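Local coordinates for uncharacterized protein (Jannaschia sp. CCS1, PDB 2PYQ) that is of unknown function but belongs to the DUF2853 family and folds as a small single chain of helices without strands, at residues A10-D15 with Y95-Y100; A45-G50 with E91-R96. All coordinates share one frame; numbering follows the deposited sequence.

Interaction 1. Residues A10-D15 with Y95-Y100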
loop_
_atom_site.group_PDB
_atom_site.type_symbol
_atom_site.label_atom_id
_atom_site.label_comp_id
_atom_site.label_asym_id
_atom_site.label_seq_id
_atom_site.Cartn_x
_atom_site.Cartn_y
_atom_site.Cartn_z
ATOM N N ALA A 10 1.842 -2.035 13.209
ATOM C CA ALA A 10 0.953 -3.051 13.820
ATOM C C ALA A 10 -0.415 -3.040 13.162
ATOM O O ALA A 10 -0.978 -4.104 12.863
ATOM C CB ALA A 10 0.830 -2.832 15.319
ATOM N N GLN A 11 -0.959 -1.842 12.918
ATOM C CA GLN A 11 -2.236 -1.704 12.226
ATOM C C GLN A 11 -2.150 -2.217 10.782
ATOM O O GLN A 11 -3.045 -2.925 10.318
ATOM C CB GLN A 11 -2.733 -0.256 12.224
ATOM C CG GLN A 11 -4.161 -0.102 11.667
ATOM C CD GLN A 11 -5.181 -0.917 12.438
ATOM O OE1 GLN A 11 -5.242 -0.837 13.683
ATOM N NE2 GLN A 11 -5.973 -1.732 11.737
ATOM N N TYR A 12 -1.070 -1.851 10.081
ATOM C CA TYR A 12 -0.884 -2.339 8.697
ATOM C C TYR A 12 -0.850 -3.877 8.644
ATOM O O TYR A 12 -1.451 -4.472 7.770
ATOM C CB TYR A 12 0.418 -1.820 8.078
ATOM C CG TYR A 12 0.577 -0.318 8.023
ATOM C CD1 TYR A 12 -0.526 0.555 8.035
ATOM C CD2 TYR A 12 1.857 0.243 7.880
ATOM C CE1 TYR A 12 -0.350 1.941 7.966
ATOM C CE2 TYR A 12 2.030 1.600 7.799
ATOM C CZ TYR A 12 0.933 2.444 7.832
ATOM O OH TYR A 12 1.098 3.789 7.743
ATOM N N ALA A 13 -0.094 -4.485 9.570
ATOM C CA ALA A 13 0.021 -5.937 9.673
ATOM C C ALA A 13 -1.353 -6.585 9.950
ATOM O O ALA A 13 -1.715 -7.596 9.331
ATOM C CB ALA A 13 1.010 -6.347 10.739
ATOM N N ASP A 14 -2.127 -5.971 10.856
ATOM C CA ASP A 14 -3.458 -6.449 11.198
ATOM C C ASP A 14 -4.397 -6.370 9.983
ATOM O O ASP A 14 -5.111 -7.340 9.697
ATOM C CB ASP A 14 -3.992 -5.678 12.423
ATOM C CG ASP A 14 -5.141 -6.411 13.133
ATOM O OD1 ASP A 14 -6.219 -6.569 12.530
ATOM O OD2 ASP A 14 -4.962 -6.836 14.318
ATOM N N ASP A 15 -4.395 -5.256 9.259
ATOM C CA ASP A 15 -5.175 -5.090 8.019
ATOM C C ASP A 15 -4.806 -6.161 6.990
ATOM O O ASP A 15 -5.682 -6.784 6.391
ATOM C CB ASP A 15 -4.989 -3.712 7.370
ATOM C CG ASP A 15 -5.760 -2.595 8.052
ATOM O OD1 ASP A 15 -6.377 -2.828 9.129
ATOM O OD2 ASP A 15 -5.753 -1.476 7.472
ATOM N N TYR A 95 -4.889 2.257 4.111
ATOM C CA TYR A 95 -3.576 2.822 4.346
ATOM C C TYR A 95 -2.698 2.689 3.098
ATOM O O TYR A 95 -2.666 1.630 2.460
ATOM C CB TYR A 95 -2.907 2.206 5.571
ATOM C CG TYR A 95 -3.638 2.547 6.850
ATOM C CD1 TYR A 95 -3.591 3.835 7.360
ATOM C CD2 TYR A 95 -4.355 1.576 7.545
ATOM C CE1 TYR A 95 -4.277 4.177 8.533
ATOM C CE2 TYR A 95 -5.051 1.897 8.722
ATOM C CZ TYR A 95 -5.005 3.195 9.205
ATOM O OH TYR A 95 -5.681 3.514 10.383
ATOM N N ARG A 96 -2.044 3.798 2.735
ATOM C CA ARG A 96 -1.288 3.832 1.562
ATOM C C ARG A 96 -0.066 2.789 1.646
ATOM O O ARG A 96 0.199 2.109 0.656
ATOM C CB ARG A 96 -0.718 5.224 1.379
ATOM C CG ARG A 96 0.181 5.385 0.157
ATOM C CD ARG A 96 0.672 6.827 0.006
ATOM N NE ARG A 96 -0.383 7.710 -0.547
ATOM C CZ ARG A 96 -1.288 8.404 0.166
ATOM N NH1 ARG A 96 -1.315 8.412 1.512
ATOM N NH2 ARG A 96 -2.184 9.143 -0.500
ATOM N N ALA A 97 0.538 2.617 2.828
ATOM C CA ALA A 97 1.586 1.594 3.019
ATOM C C ALA A 97 1.056 0.190 2.711
ATOM O O ALA A 97 1.761 -0.599 2.086
ATOM C CB ALA A 97 2.181 1.657 4.463
ATOM N N VAL A 98 -0.187 -0.096 3.121
ATOM C CA VAL A 98 -0.801 -1.397 2.865
ATOM C C VAL A 98 -1.046 -1.573 1.367
ATOM O O VAL A 98 -0.754 -2.634 0.811
ATOM C CB VAL A 98 -2.091 -1.585 3.669
ATOM C CG1 VAL A 98 -2.774 -2.893 3.281
ATOM C CG2 VAL A 98 -1.784 -1.527 5.182
ATOM N N VAL A 99 -1.532 -0.533 0.715
ATOM C CA VAL A 99 -1.754 -0.569 -0.752
ATOM C C VAL A 99 -0.439 -0.777 -1.500
ATOM O O VAL A 99 -0.351 -1.614 -2.400
ATOM C CB VAL A 99 -2.477 0.701 -1.240
ATOM C CG1 VAL A 99 -2.558 0.752 -2.794
ATOM C CG2 VAL A 99 -3.865 0.767 -0.605
ATOM N N TYR A 100 0.587 -0.030 -1.114
ATOM C CA TYR A 100 1.931 -0.149 -1.733
ATOM C C TYR A 100 2.518 -1.537 -1.505
ATOM O O TYR A 100 3.082 -2.113 -2.421
ATOM C CB TYR A 100 2.863 0.979 -1.263
ATOM C CG TYR A 100 2.568 2.344 -1.900
ATOM C CD1 TYR A 100 1.345 2.637 -2.540
ATOM C CD2 TYR A 100 3.508 3.386 -1.784
ATOM C CE1 TYR A 100 1.078 3.875 -3.103
ATOM C CE2 TYR A 100 3.233 4.678 -2.332
ATOM C CZ TYR A 100 2.020 4.891 -3.003
ATOM O OH TYR A 100 1.725 6.140 -3.560
HETATM O O HOH W 1 0.087 4.513 5.114
#
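Helix 4-18 packs onto the start of helix 96-106 through Tyr12, whose ring sits among Tyr95, Ala97 and Val98 in a buried helix-helix joint. The axes of the two short segments pass 9.8 Å apart, and their N-to-C directions differ by 50°. Ala97 CB lies over one face of the Tyr12 ring, a CH-pi contact 3.8 Å from the centroid. It is displaced toward one long side of that ring, so the Tyr12 CE2 to Ala97 CB distance is a tight 3.3 Å. On the other long side, Tyr12 CE1 comes within 3.5 Å of Tyr95 CB. The two tyrosine side chains cross at about a right angle, with their ring planes at 54°. Nearer the backbone, Val98 CG2 touches Tyr12 CB at 3.6 Å. At the far end, Tyr12 OH is 2.9 Å from a water that accepts a hydrogen bond from Ala97 N, so the phenol is tied to the first turn of the helix through solvent. An alanine in place of Tyr12 would probably open a gap where the ring lay against Ala97 CB and Tyr95 CB, and deprive that water of one of its partners.

The Tyr95 ring has a polar neighbour too: Asp15 OD2 lies in plane at its edge, 3.4 Å from Tyr95 CD2. That oxygen is also hydrogen-bonded to Tyr87. The other one, Asp15 OD1, takes a bond of 2.9 Å from Gln11 NE2, which approaches from above the carboxylate plane. Gln11 CG stands anti to its backbone N (chi1 -172°) and lies against Tyr95 CE2. Leu29 and Thr33 of helix 26-36 also touch Tyr12, making this a three-helix junction in the core of an all-helical fold.

Interaction 2. Residues A45-G50 with E91-R96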
loop_
_atom_site.group_PDB
_atom_site.type_symbol
_atom_site.label_atom_id
_atom_site.label_comp_id
_atom_site.label_asym_id
_atom_site.label_seq_id
_atom_site.Cartn_x
_atom_site.Cartn_y
_atom_site.Cartn_z
ATOM N N ALA A 45 -3.916 11.884 5.971
ATOM C CA ALA A 45 -2.721 11.899 5.114
ATOM C C ALA A 45 -2.109 10.531 4.856
ATOM O O ALA A 45 -1.314 10.392 3.928
ATOM C CB ALA A 45 -1.672 12.820 5.706
ATOM N N SER A 46 -2.427 9.518 5.673
ATOM C CA SER A 46 -1.847 8.165 5.512
ATOM C C SER A 46 -2.712 7.206 4.699
ATOM O O SER A 46 -2.285 6.076 4.473
ATOM C CB SER A 46 -1.584 7.549 6.887
ATOM O OG SER A 46 -2.804 7.322 7.589
ATOM N N THR A 47 -3.903 7.637 4.265
ATOM C CA THR A 47 -4.846 6.779 3.539
ATOM C C THR A 47 -5.050 7.186 2.087
ATOM O O THR A 47 -4.796 8.324 1.693
ATOM C CB THR A 47 -6.214 6.705 4.259
ATOM O OG1 THR A 47 -6.791 8.016 4.359
ATOM C CG2 THR A 47 -6.071 6.123 5.666
ATOM N N VAL A 48 -5.493 6.203 1.288
ATOM C CA VAL A 48 -5.727 6.333 -0.151
ATOM C C VAL A 48 -7.238 6.338 -0.398
ATOM O O VAL A 48 -7.961 5.464 0.125
ATOM C CB VAL A 48 -5.118 5.104 -0.901
ATOM C CG1 VAL A 48 -5.549 5.086 -2.372
ATOM C CG2 VAL A 48 -3.623 5.126 -0.795
ATOM N N ALA A 49 -7.702 7.296 -1.198
ATOM C CA ALA A 49 -9.119 7.358 -1.600
ATOM C C ALA A 49 -9.256 6.405 -2.796
ATOM O O ALA A 49 -8.890 6.765 -3.937
ATOM C CB ALA A 49 -9.514 8.786 -2.005
ATOM N N GLY A 50 -9.739 5.190 -2.510
ATOM C CA GLY A 50 -9.916 4.133 -3.515
ATOM C C GLY A 50 -10.815 4.480 -4.687
ATOM O O GLY A 50 -10.601 4.001 -5.791
ATOM N N GLU A 91 -14.024 -0.462 3.135
ATOM C CA GLU A 91 -12.956 0.087 3.954
ATOM C C GLU A 91 -12.713 1.567 3.654
ATOM O O GLU A 91 -12.295 1.911 2.550
ATOM C CB GLU A 91 -11.667 -0.732 3.749
ATOM C CG GLU A 91 -10.485 -0.265 4.608
ATOM C CD GLU A 91 -10.855 -0.186 6.085
ATOM O OE1 GLU A 91 -11.255 -1.235 6.635
ATOM O OE2 GLU A 91 -10.767 0.925 6.662
ATOM N N ARG A 92 -12.957 2.428 4.645
ATOM C CA ARG A 92 -12.750 3.875 4.480
ATOM C C ARG A 92 -11.351 4.355 4.886
ATOM O O ARG A 92 -11.002 5.501 4.610
ATOM C CB ARG A 92 -13.870 4.655 5.191
ATOM C CG ARG A 92 -15.218 4.473 4.455
ATOM C CD ARG A 92 -16.383 4.853 5.271
ATOM N NE ARG A 92 -16.607 3.983 6.433
ATOM C CZ ARG A 92 -17.184 2.772 6.430
ATOM N NH1 ARG A 92 -17.579 2.166 5.295
ATOM N NH2 ARG A 92 -17.340 2.117 7.591
ATOM N N ASN A 93 -10.561 3.482 5.529
ATOM C CA ASN A 93 -9.170 3.771 5.900
ATOM C C ASN A 93 -8.208 2.776 5.212
ATOM O O ASN A 93 -7.638 1.871 5.854
ATOM C CB ASN A 93 -8.974 3.730 7.421
ATOM C CG ASN A 93 -9.765 4.810 8.136
ATOM O OD1 ASN A 93 -9.820 5.979 7.696
ATOM N ND2 ASN A 93 -10.359 4.440 9.266
ATOM N N LYS A 94 -8.084 2.935 3.907
ATOM C CA LYS A 94 -7.137 2.157 3.128
ATOM C C LYS A 94 -5.739 2.821 3.269
ATOM O O LYS A 94 -5.454 3.809 2.603
ATOM C CB LYS A 94 -7.559 2.082 1.654
ATOM C CG LYS A 94 -8.843 1.295 1.459
ATOM C CD LYS A 94 -9.079 1.076 -0.013
ATOM C CE LYS A 94 -10.349 0.328 -0.257
ATOM N NZ LYS A 94 -11.550 1.142 0.024
ATOM N N TYR A 95 -4.889 2.257 4.111
ATOM C CA TYR A 95 -3.576 2.822 4.346
ATOM C C TYR A 95 -2.698 2.689 3.098
ATOM O O TYR A 95 -2.666 1.630 2.460
ATOM C CB TYR A 95 -2.907 2.206 5.571
ATOM C CG TYR A 95 -3.638 2.547 6.850
ATOM C CD1 TYR A 95 -3.591 3.835 7.360
ATOM C CD2 TYR A 95 -4.355 1.576 7.545
ATOM C CE1 TYR A 95 -4.277 4.177 8.533
ATOM C CE2 TYR A 95 -5.051 1.897 8.722
ATOM C CZ TYR A 95 -5.005 3.195 9.205
ATOM O OH TYR A 95 -5.681 3.514 10.383
ATOM N N ARG A 96 -2.044 3.798 2.735
ATOM C CA ARG A 96 -1.288 3.832 1.562
ATOM C C ARG A 96 -0.066 2.789 1.646
ATOM O O ARG A 96 0.199 2.109 0.656
ATOM C CB ARG A 96 -0.718 5.224 1.379
ATOM C CG ARG A 96 0.181 5.385 0.157
ATOM C CD ARG A 96 0.672 6.827 0.006
ATOM N NE ARG A 96 -0.383 7.710 -0.547
ATOM C CZ ARG A 96 -1.288 8.404 0.166
ATOM N NH1 ARG A 96 -1.315 8.412 1.512
ATOM N NH2 ARG A 96 -2.184 9.143 -0.500
HETATM O O HOH W 2 -9.375 5.025 2.230
HETATM O O HOH W 3 -10.898 4.156 0.024
#
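Val48 and Arg96 meet with their side chains at about a right angle: Val48 CG2 lies 3.6 Å from Arg96 CB and also covers one face of the guanidinium, offset toward its rim. The arginine runs extended as far as CD and then bends at chi3 (-77°), which turns NE out of the line of the chain. Its guanidinium ends near the carbonyls of Ala45 and Thr47, and NH2 has a long, weak ion pair with Glu55.

Tyr95 is met differently by its two neighbours. Ser46 OG comes in plane at the ring edge, 3.6 Å from Tyr95 CD1, while hydrogen-bonded to the Arg43 carbonyl. The methyl Thr47 CG2 approaches the same ring obliquely, 3.8 Å from Tyr95 CD1.

Between these side chains the backbones form an isolated beta bridge, Thr47 with Tyr95, an antiparallel non-hydrogen-bonded pair flanked by two bonds. Arg96 N gives a nearly straight bond to Ser46 O, 2.9 Å long with 176° at the hydrogen. Val48 N reaches Lys94 O at 2.7 Å. The bridge stays single, and the touching parts run 91° apart. Since Tyr95 is the N-cap of helix 96-106, Ser46 O takes up an N-H of the first turn.

Lys94 turns its chain along its own loop, extended to CE and bent at chi4, so that NZ bonds Glu91 O at 2.7 Å in the carbonyl plane. A water links the same NZ to Gly50 N. A second water donates to Val48 O, at 2.6 Å from that oxygen, and accepts from Lys94 N. Glu91 OE2, through its anti lone pair, receives Asn93 N, and Glu91 OE1 forms a salt bridge with Lys19.

In the fold
From the N terminus, the chain first lays down helix 4-18, and interaction 1 closes a long loop when residues 95-100 return to it, 80 positions after segment 10-15. Interaction 2 closes a shorter loop, from 45-50 to 91-96, whose first end lies inside the longer one. Both finish on the same piece of chain, sharing Tyr95 and Arg96, and their centres are about 9 Å apart. The entry to helix 96-106 is therefore fixed from two directions: helix 4-18 packs against it in the core, and the irregular segment after helix 43-46 binds the connection that follows helix 74-87.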